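PDB 5ZU2: formate oxidase from Aspergillus oryzae, which probably oxidises formate with molecular oxygen, using a bound flavin cofactor, as a member of the GMC oxidoreductase family. Local coordinates for residues K62-Y67 with E81-R86; V36-G41 with R86-G91. The protein carries 1 engineered substitution. One frame throughout, in Å; residues are numbered along the deposited sequence.

Contact 1 of 2, residues K62-Y67 with E81-R86. With FAD (flavin-adenine dinucleotide), chain D.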
loop_
_atom_site.group_PDB
_atom_site.type_symbol
_atom_site.label_atom_id
_atom_site.label_comp_id
_atom_site.label_asym_id
_atom_site.label_seq_id
_atom_site.Cartn_x
_atom_site.Cartn_y
_atom_site.Cartn_z
ATOM N N LYS A 62 -2.003 -9.057 -16.798
ATOM C CA LYS A 62 -2.845 -10.132 -16.294
ATOM C C LYS A 62 -2.768 -10.265 -14.783
ATOM O O LYS A 62 -3.634 -10.921 -14.193
ATOM C CB LYS A 62 -2.479 -11.467 -16.948
ATOM C CG LYS A 62 -1.112 -12.005 -16.620
ATOM C CD LYS A 62 -0.986 -13.475 -17.082
ATOM C CE LYS A 62 -1.849 -14.427 -16.229
ATOM N NZ LYS A 62 -1.399 -15.876 -16.282
ATOM N N TYR A 63 -1.772 -9.655 -14.147
ATOM C CA TYR A 63 -1.608 -9.734 -12.705
ATOM C C TYR A 63 -2.274 -8.578 -11.979
ATOM O O TYR A 63 -2.080 -8.442 -10.759
ATOM C CB TYR A 63 -0.106 -9.830 -12.354
ATOM C CG TYR A 63 0.573 -10.885 -13.196
ATOM C CD1 TYR A 63 0.251 -12.225 -13.023
ATOM C CD2 TYR A 63 1.498 -10.543 -14.198
ATOM C CE1 TYR A 63 0.824 -13.194 -13.799
ATOM C CE2 TYR A 63 2.090 -11.513 -14.972
ATOM C CZ TYR A 63 1.746 -12.843 -14.768
ATOM O OH TYR A 63 2.307 -13.853 -15.507
ATOM N N ASP A 64 -3.098 -7.786 -12.672
ATOM C CA ASP A 64 -3.738 -6.635 -12.057
ATOM C C ASP A 64 -5.253 -6.810 -12.124
ATOM O O ASP A 64 -5.811 -7.050 -13.205
ATOM C CB ASP A 64 -3.229 -5.337 -12.736
ATOM C CG ASP A 64 -3.956 -4.072 -12.281
ATOM O OD1 ASP A 64 -4.677 -4.107 -11.241
ATOM O OD2 ASP A 64 -3.641 -2.978 -12.842
ATOM N N TRP A 65 -5.916 -6.709 -10.954
ATOM C CA TRP A 65 -7.375 -6.743 -10.905
ATOM C C TRP A 65 -7.972 -5.630 -11.752
ATOM O O TRP A 65 -9.068 -5.785 -12.288
ATOM C CB TRP A 65 -7.888 -6.612 -9.462
ATOM C CG TRP A 65 -7.724 -7.848 -8.586
ATOM C CD1 TRP A 65 -6.673 -8.133 -7.742
ATOM C CD2 TRP A 65 -8.637 -8.950 -8.466
ATOM N NE1 TRP A 65 -6.879 -9.338 -7.115
ATOM C CE2 TRP A 65 -8.069 -9.865 -7.543
ATOM C CE3 TRP A 65 -9.872 -9.261 -9.057
ATOM C CZ2 TRP A 65 -8.698 -11.068 -7.200
ATOM C CZ3 TRP A 65 -10.489 -10.445 -8.711
ATOM C CH2 TRP A 65 -9.901 -11.336 -7.786
ATOM N N ALA A 66 -7.283 -4.500 -11.872
ATOM C CA ALA A 66 -7.718 -3.412 -12.747
ATOM C C ALA A 66 -9.134 -2.928 -12.403
ATOM O O ALA A 66 -9.998 -2.812 -13.276
ATOM C CB ALA A 66 -7.638 -3.846 -14.215
ATOM N N TYR A 67 -9.371 -2.646 -11.119
ATOM C CA TYR A 67 -10.690 -2.193 -10.688
ATOM C C TYR A 67 -11.032 -0.832 -11.280
ATOM O O TYR A 67 -10.171 0.040 -11.421
ATOM C CB TYR A 67 -10.767 -2.084 -9.157
ATOM C CG TYR A 67 -10.639 -3.400 -8.434
ATOM C CD1 TYR A 67 -11.528 -4.434 -8.679
ATOM C CD2 TYR A 67 -9.650 -3.600 -7.491
ATOM C CE1 TYR A 67 -11.416 -5.653 -8.022
ATOM C CE2 TYR A 67 -9.532 -4.808 -6.822
ATOM C CZ TYR A 67 -10.420 -5.827 -7.090
ATOM O OH TYR A 67 -10.304 -7.032 -6.439
ATOM N N GLU A 81 -12.056 5.969 -12.486
ATOM C CA GLU A 81 -10.857 5.577 -13.219
ATOM C C GLU A 81 -10.710 4.065 -13.307
ATOM O O GLU A 81 -11.225 3.309 -12.480
ATOM C CB GLU A 81 -9.583 6.144 -12.572
ATOM C CG GLU A 81 -9.473 7.645 -12.646
ATOM C CD GLU A 81 -9.072 8.139 -14.038
ATOM O OE1 GLU A 81 -8.660 7.317 -14.884
ATOM O OE2 GLU A 81 -9.141 9.357 -14.280
ATOM N N LYS A 82 -9.922 3.637 -14.294
ATOM C CA LYS A 82 -9.585 2.249 -14.448
ATOM C C LYS A 82 -8.251 2.237 -15.181
ATOM O O LYS A 82 -8.115 2.944 -16.185
ATOM C CB LYS A 82 -10.631 1.451 -15.231
ATOM C CG LYS A 82 -10.287 -0.029 -15.414
ATOM C CD LYS A 82 -11.328 -0.723 -16.262
ATOM C CE LYS A 82 -10.864 -2.059 -16.816
ATOM N NZ LYS A 82 -10.723 -3.117 -15.793
ATOM N N PRO A 83 -7.253 1.480 -14.708
ATOM C CA PRO A 83 -7.286 0.587 -13.550
ATOM C C PRO A 83 -6.879 1.228 -12.230
ATOM O O PRO A 83 -5.930 2.007 -12.220
ATOM C CB PRO A 83 -6.250 -0.476 -13.920
ATOM C CG PRO A 83 -5.199 0.312 -14.655
ATOM C CD PRO A 83 -5.944 1.426 -15.386
ATOM N N ASN A 84 -7.569 0.872 -11.142
ATOM C CA ASN A 84 -7.052 1.048 -9.786
ATOM C C ASN A 84 -6.350 -0.255 -9.408
ATOM O O ASN A 84 -7.007 -1.269 -9.150
ATOM C CB ASN A 84 -8.172 1.381 -8.805
ATOM C CG ASN A 84 -7.647 1.755 -7.425
ATOM O OD1 ASN A 84 -6.466 2.051 -7.251
ATOM N ND2 ASN A 84 -8.535 1.776 -6.447
ATOM N N THR A 85 -5.021 -0.236 -9.403
ATOM C CA THR A 85 -4.232 -1.462 -9.494
ATOM C C THR A 85 -4.158 -2.190 -8.154
ATOM O O THR A 85 -4.019 -1.568 -7.106
ATOM C CB THR A 85 -2.845 -1.110 -10.009
ATOM O OG1 THR A 85 -2.967 -0.673 -11.369
ATOM C CG2 THR A 85 -1.849 -2.286 -9.909
ATOM N N ARG A 86 -4.304 -3.514 -8.196
ATOM C CA ARG A 86 -4.207 -4.414 -7.048
ATOM C C ARG A 86 -3.695 -5.742 -7.572
ATOM O O ARG A 86 -4.125 -6.189 -8.637
ATOM C CB ARG A 86 -5.564 -4.665 -6.361
ATOM C CG ARG A 86 -6.177 -3.513 -5.572
ATOM C CD ARG A 86 -5.425 -3.345 -4.301
ATOM N NE ARG A 86 -4.606 -2.148 -4.322
ATOM C CZ ARG A 86 -3.805 -1.802 -3.327
ATOM N NH1 ARG A 86 -3.716 -2.580 -2.254
ATOM N NH2 ARG A 86 -3.095 -0.687 -3.402
HETATM P PA FAD D . -3.167 -7.806 -1.133
HETATM O O1A FAD D . -3.702 -7.112 -2.305
HETATM O O2A FAD D . -1.647 -7.824 -1.045
HETATM O O5B FAD D . -3.683 -9.350 -1.059
HETATM C C5B FAD D . -5.032 -9.726 -1.417
HETATM C C4B FAD D . -4.960 -11.081 -2.079
HETATM O O4B FAD D . -6.276 -11.686 -2.125
HETATM C C3B FAD D . -4.431 -11.083 -3.516
HETATM O O3B FAD D . -3.509 -12.143 -3.744
HETATM C C2B FAD D . -5.695 -11.303 -4.347
HETATM O O2B FAD D . -5.455 -11.921 -5.615
HETATM C C1B FAD D . -6.494 -12.207 -3.414
HETATM N N9A FAD D . -7.928 -12.194 -3.685
HETATM C C8A FAD D . -8.723 -11.082 -3.702
HETATM N N7A FAD D . -9.981 -11.328 -3.972
HETATM C C5A FAD D . -10.014 -12.695 -4.179
HETATM C C6A FAD D . -11.062 -13.576 -4.509
HETATM N N6A FAD D . -12.324 -13.178 -4.707
HETATM N N1A FAD D . -10.765 -14.894 -4.622
HETATM C C2A FAD D . -9.503 -15.282 -4.426
HETATM N N3A FAD D . -8.432 -14.544 -4.119
HETATM C C4A FAD D . -8.754 -13.247 -4.011
HETATM N N1 FAD D . 2.993 -0.030 -0.233
HETATM C C2 FAD D . 4.179 0.432 0.261
HETATM O O2 FAD D . 4.437 0.384 1.473
HETATM N N3 FAD D . 5.133 0.968 -0.615
HETATM C C4 FAD D . 4.999 1.097 -1.997
HETATM O O4 FAD D . 5.903 1.601 -2.670
HETATM C C4X FAD D . 3.727 0.593 -2.504
HETATM N N5 FAD D . 3.501 0.673 -3.794
HETATM C C5X FAD D . 2.297 0.196 -4.275
HETATM C C6 FAD D . 2.061 0.252 -5.653
HETATM C C7 FAD D . 0.876 -0.227 -6.199
HETATM C C7M FAD D . 0.655 -0.138 -7.691
HETATM C C8 FAD D . -0.096 -0.787 -5.347
HETATM C C8M FAD D . -1.388 -1.319 -5.899
HETATM C C9 FAD D . 0.141 -0.857 -3.973
HETATM C C9A FAD D . 1.327 -0.371 -3.429
HETATM N N10 FAD D . 1.616 -0.444 -2.045
HETATM C C10 FAD D . 2.796 0.041 -1.547
HETATM C "C1'" FAD D . 0.628 -0.949 -1.091
HETATM C "C2'" FAD D . 0.868 -2.371 -0.624
HETATM O "O2'" FAD D . 1.399 -3.156 -1.689
HETATM C "C3'" FAD D . -0.479 -2.953 -0.195
HETATM O "O3'" FAD D . -1.161 -2.047 0.669
HETATM C "C4'" FAD D . -0.432 -4.323 0.475
HETATM O "O4'" FAD D . 0.301 -5.217 -0.369
HETATM C "C5'" FAD D . -1.839 -4.791 0.775
HETATM O "O5'" FAD D . -1.782 -6.120 1.328
HETATM P P FAD D . -3.082 -6.950 1.609
HETATM O O1P FAD D . -2.566 -8.310 2.083
HETATM O O2P FAD D . -3.973 -6.110 2.477
HETATM O O3P FAD D . -3.743 -7.135 0.182
#

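Contact 2 of 2, residues V36-G41 with R86-G91. With FAD (flavin-adenine dinucleotide), chain D.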
loop_
_atom_site.group_PDB
_atom_site.type_symbol
_atom_site.label_atom_id
_atom_site.label_comp_id
_atom_site.label_asym_id
_atom_site.label_seq_id
_atom_site.Cartn_x
_atom_site.Cartn_y
_atom_site.Cartn_z
ATOM N N VAL A 36 -5.964 -20.285 -0.473
ATOM C CA VAL A 36 -6.708 -20.118 -1.726
ATOM C C VAL A 36 -6.428 -18.729 -2.289
ATOM O O VAL A 36 -6.370 -17.739 -1.544
ATOM C CB VAL A 36 -8.225 -20.368 -1.557
ATOM C CG1 VAL A 36 -8.485 -21.833 -1.189
ATOM C CG2 VAL A 36 -8.858 -19.448 -0.562
ATOM N N GLU A 37 -6.207 -18.662 -3.607
ATOM C CA GLU A 37 -5.744 -17.448 -4.275
ATOM C C GLU A 37 -6.278 -17.427 -5.704
ATOM O O GLU A 37 -6.211 -18.448 -6.402
ATOM C CB GLU A 37 -4.206 -17.375 -4.293
ATOM C CG GLU A 37 -3.625 -16.401 -5.308
ATOM C CD GLU A 37 -4.082 -14.971 -5.042
ATOM O OE1 GLU A 37 -4.233 -14.625 -3.853
ATOM O OE2 GLU A 37 -4.312 -14.197 -6.004
ATOM N N ALA A 38 -6.756 -16.246 -6.149
ATOM C CA ALA A 38 -7.393 -16.133 -7.466
ATOM C C ALA A 38 -6.388 -16.167 -8.614
ATOM O O ALA A 38 -6.696 -16.725 -9.674
ATOM C CB ALA A 38 -8.254 -14.864 -7.547
ATOM N N GLY A 39 -5.190 -15.617 -8.419
ATOM C CA GLY A 39 -4.192 -15.528 -9.467
ATOM C C GLY A 39 -3.214 -16.690 -9.447
ATOM O O GLY A 39 -3.368 -17.655 -8.699
ATOM N N ILE A 40 -2.159 -16.559 -10.266
ATOM C CA ILE A 40 -1.156 -17.613 -10.432
ATOM C C ILE A 40 -0.429 -17.946 -9.126
ATOM O O ILE A 40 -0.293 -17.111 -8.218
ATOM C CB ILE A 40 -0.119 -17.220 -11.500
ATOM C CG1 ILE A 40 0.536 -15.900 -11.136
ATOM C CG2 ILE A 40 -0.725 -17.157 -12.911
ATOM C CD1 ILE A 40 1.930 -15.791 -11.668
ATOM N N GLY A 41 0.078 -19.180 -9.053
ATOM C CA GLY A 41 0.828 -19.681 -7.921
ATOM C C GLY A 41 2.322 -19.538 -8.020
ATOM O O GLY A 41 3.024 -19.763 -7.032
ATOM N N ARG A 86 -4.304 -3.514 -8.196
ATOM C CA ARG A 86 -4.207 -4.414 -7.048
ATOM C C ARG A 86 -3.695 -5.742 -7.572
ATOM O O ARG A 86 -4.125 -6.189 -8.637
ATOM C CB ARG A 86 -5.564 -4.665 -6.361
ATOM C CG ARG A 86 -6.177 -3.513 -5.572
ATOM C CD ARG A 86 -5.425 -3.345 -4.301
ATOM N NE ARG A 86 -4.606 -2.148 -4.322
ATOM C CZ ARG A 86 -3.805 -1.802 -3.327
ATOM N NH1 ARG A 86 -3.716 -2.580 -2.254
ATOM N NH2 ARG A 86 -3.095 -0.687 -3.402
ATOM N N GLY A 87 -2.835 -6.397 -6.797
ATOM C CA GLY A 87 -2.189 -7.607 -7.278
ATOM C C GLY A 87 -3.153 -8.774 -7.333
ATOM O O GLY A 87 -3.911 -9.018 -6.387
ATOM N N LYS A 88 -3.130 -9.500 -8.449
ATOM C CA LYS A 88 -3.909 -10.719 -8.660
ATOM C C LYS A 88 -2.901 -11.797 -9.060
ATOM O O LYS A 88 -2.601 -11.980 -10.250
ATOM C CB LYS A 88 -4.980 -10.495 -9.707
ATOM C CG LYS A 88 -5.837 -11.707 -10.010
ATOM C CD LYS A 88 -6.995 -11.341 -10.952
ATOM C CE LYS A 88 -7.780 -12.594 -11.341
ATOM N NZ LYS A 88 -8.999 -12.295 -12.137
ATOM N N THR A 89 -2.322 -12.433 -8.039
ATOM C CA THR A 89 -1.216 -13.382 -8.095
ATOM C C THR A 89 -0.888 -13.762 -6.661
ATOM O O THR A 89 -1.209 -13.017 -5.732
ATOM C CB THR A 89 0.022 -12.782 -8.756
ATOM O OG1 THR A 89 1.144 -13.644 -8.545
ATOM C CG2 THR A 89 0.336 -11.397 -8.168
ATOM N N LEU A 90 -0.219 -14.901 -6.480
ATOM C CA LEU A 90 0.373 -15.167 -5.171
ATOM C C LEU A 90 1.295 -14.010 -4.806
ATOM O O LEU A 90 2.027 -13.487 -5.652
ATOM C CB LEU A 90 1.137 -16.498 -5.156
ATOM C CG LEU A 90 1.592 -17.044 -3.789
ATOM C CD1 LEU A 90 0.431 -17.547 -2.911
ATOM C CD2 LEU A 90 2.604 -18.159 -3.965
ATOM N N GLY A 91 1.216 -13.575 -3.553
ATOM C CA GLY A 91 1.866 -12.355 -3.129
ATOM C C GLY A 91 0.985 -11.125 -3.199
ATOM O O GLY A 91 1.360 -10.081 -2.651
HETATM P PA FAD D . -3.167 -7.806 -1.133
HETATM O O1A FAD D . -3.702 -7.112 -2.305
HETATM O O2A FAD D . -1.647 -7.824 -1.045
HETATM O O5B FAD D . -3.683 -9.350 -1.059
HETATM C C5B FAD D . -5.032 -9.726 -1.417
HETATM C C4B FAD D . -4.960 -11.081 -2.079
HETATM O O4B FAD D . -6.276 -11.686 -2.125
HETATM C C3B FAD D . -4.431 -11.083 -3.516
HETATM O O3B FAD D . -3.509 -12.143 -3.744
HETATM C C2B FAD D . -5.695 -11.303 -4.347
HETATM O O2B FAD D . -5.455 -11.921 -5.615
HETATM C C1B FAD D . -6.494 -12.207 -3.414
HETATM N N9A FAD D . -7.928 -12.194 -3.685
HETATM C C8A FAD D . -8.723 -11.082 -3.702
HETATM N N7A FAD D . -9.981 -11.328 -3.972
HETATM C C5A FAD D . -10.014 -12.695 -4.179
HETATM C C6A FAD D . -11.062 -13.576 -4.509
HETATM N N6A FAD D . -12.324 -13.178 -4.707
HETATM N N1A FAD D . -10.765 -14.894 -4.622
HETATM C C2A FAD D . -9.503 -15.282 -4.426
HETATM N N3A FAD D . -8.432 -14.544 -4.119
HETATM C C4A FAD D . -8.754 -13.247 -4.011
HETATM N N1 FAD D . 2.993 -0.030 -0.233
HETATM C C2 FAD D . 4.179 0.432 0.261
HETATM O O2 FAD D . 4.437 0.384 1.473
HETATM N N3 FAD D . 5.133 0.968 -0.615
HETATM C C4 FAD D . 4.999 1.097 -1.997
HETATM O O4 FAD D . 5.903 1.601 -2.670
HETATM C C4X FAD D . 3.727 0.593 -2.504
HETATM N N5 FAD D . 3.501 0.673 -3.794
HETATM C C5X FAD D . 2.297 0.196 -4.275
HETATM C C6 FAD D . 2.061 0.252 -5.653
HETATM C C7 FAD D . 0.876 -0.227 -6.199
HETATM C C7M FAD D . 0.655 -0.138 -7.691
HETATM C C8 FAD D . -0.096 -0.787 -5.347
HETATM C C8M FAD D . -1.388 -1.319 -5.899
HETATM C C9 FAD D . 0.141 -0.857 -3.973
HETATM C C9A FAD D . 1.327 -0.371 -3.429
HETATM N N10 FAD D . 1.616 -0.444 -2.045
HETATM C C10 FAD D . 2.796 0.041 -1.547
HETATM C "C1'" FAD D . 0.628 -0.949 -1.091
HETATM C "C2'" FAD D . 0.868 -2.371 -0.624
HETATM O "O2'" FAD D . 1.399 -3.156 -1.689
HETATM C "C3'" FAD D . -0.479 -2.953 -0.195
HETATM O "O3'" FAD D . -1.161 -2.047 0.669
HETATM C "C4'" FAD D . -0.432 -4.323 0.475
HETATM O "O4'" FAD D . 0.301 -5.217 -0.369
HETATM C "C5'" FAD D . -1.839 -4.791 0.775
HETATM O "O5'" FAD D . -1.782 -6.120 1.328
HETATM P P FAD D . -3.082 -6.950 1.609
HETATM O O1P FAD D . -2.566 -8.310 2.083
HETATM O O2P FAD D . -3.973 -6.110 2.477
HETATM O O3P FAD D . -3.743 -7.135 0.182
HETATM O O HOH W 1 -2.531 -14.213 -11.999
#

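Contact 1 of 2, residues K62-Y67 with E81-R86
Trp65 and Tyr67 meet Arg86 with their ring edges. Arg86 C lies in plane at the indole edge, where Trp65 CD1 comes 3.3 Å from Arg86 O, while Arg86 CG sits 3.8 Å from Tyr67 CE2 at the phenol edge; the Arg86 guanidinium has FAD O3' in plane at its own edge. One face of the indole carries Tyr67 OH, offset toward the rim, and Trp65 CB lies over one face of the Tyr67 ring. Trp65 NE1 makes a weak bond to the ribose hydroxyl O2B of FAD.

Asp64 OD1 is gripped from both faces of the carboxylate: Arg86 N (3.1 Å) approaches from one, and Ala66 N, closing an Asx turn, from the other. With CG anti to the backbone N (chi1 173°), the group reaches across the 81-86 chain, and OD2 lies 2.8 Å from Thr85 OG1. Trp65 N donates to Arg86 O. Tyr67 and Asn84 form an antiparallel hydrogen-bonded pair, Asn84 N to Tyr67 O at 2.7 Å with a weak return bond. Beyond it, Lys82 NZ bends back to Ala66 O.

The contact brings the loop before strand 67-74 against strand 83-84. Helix 267-277 packs alongside, its Phe269 touching Asn84 and Arg86 and its Glu270 hydrogen-bonded to Tyr67 OH.

Contact 2 of 2, residues V36-G41 with R86-G91
Leu90 N donates to Ile40 O, a direct hydrogen bond between the two loops, 2.8 Å long and fairly straight (161° at the hydrogen). A water adds a further polar link, accepting from Ile40 N and donating to Lys88 O, so both backbone polar groups of Ile40 are tied to the 86-91 loop.

Van der Waals contacts fill in around these bonds. Ile40 and Thr89 run side by side and point the same way, with Ile40 CG1 3.5 Å from Thr89 OG1; that hydroxyl is bonded to Leu90 O. Leu90 CD2 rests against Gly41 O, and the CG of Glu37 comes 3.9 Å from Leu90 N. Gly39 CA passes 3.9 Å from Thr89 N, so the two backbones come close together here.

The hydrogen bonds to the cofactor centre on Glu37. Its chain bends at chi2 (61°), which turns the carboxylate onto the adenosine ribose: OE1 takes the proton of FAD O3B and OE2 that of FAD O2B, each at 2.6 Å. OE2 also accepts from Gly39 N, which meets it on the anti side, somewhat out of the carboxylate plane, 2.9 Å away, and OE1 from Gly14 N, so four donors fix the group's rotation. Ala38 CB lies against the adenine, 3.4 Å from FAD N3A.

An acidic residue at the end of the second strand of a Rossmann-type fold, holding both ribose hydroxyls, is the classic dinucleotide-binding arrangement; here Glu37 follows strand 33-36 and touches the glycine-rich turn.

In the fold
Contact 1 is nested inside the chain loop that contact 2 closes, and the two share Arg86, where the chain passes from one to the other; their centres lie 13 Å apart. They also touch directly: Tyr63 O is 2.7 Å from Lys88 N, probably a hydrogen bond, and Tyr63 CE1 packs 3.5 Å from Ile40 CD1. Trp65 makes a cation-pi contact with Lys88. FAD runs past both. Its ribose O2B is shared, approached by Trp65 from contact 1 and by Glu37 from contact 2, while at the other end of the cofactor Arg86 NH2 lies 3.1 Å from the flavin C8M. Trp65, Glu37 and Ala38 thus meet the adenosine half of FAD, and Arg86 meets the flavin end.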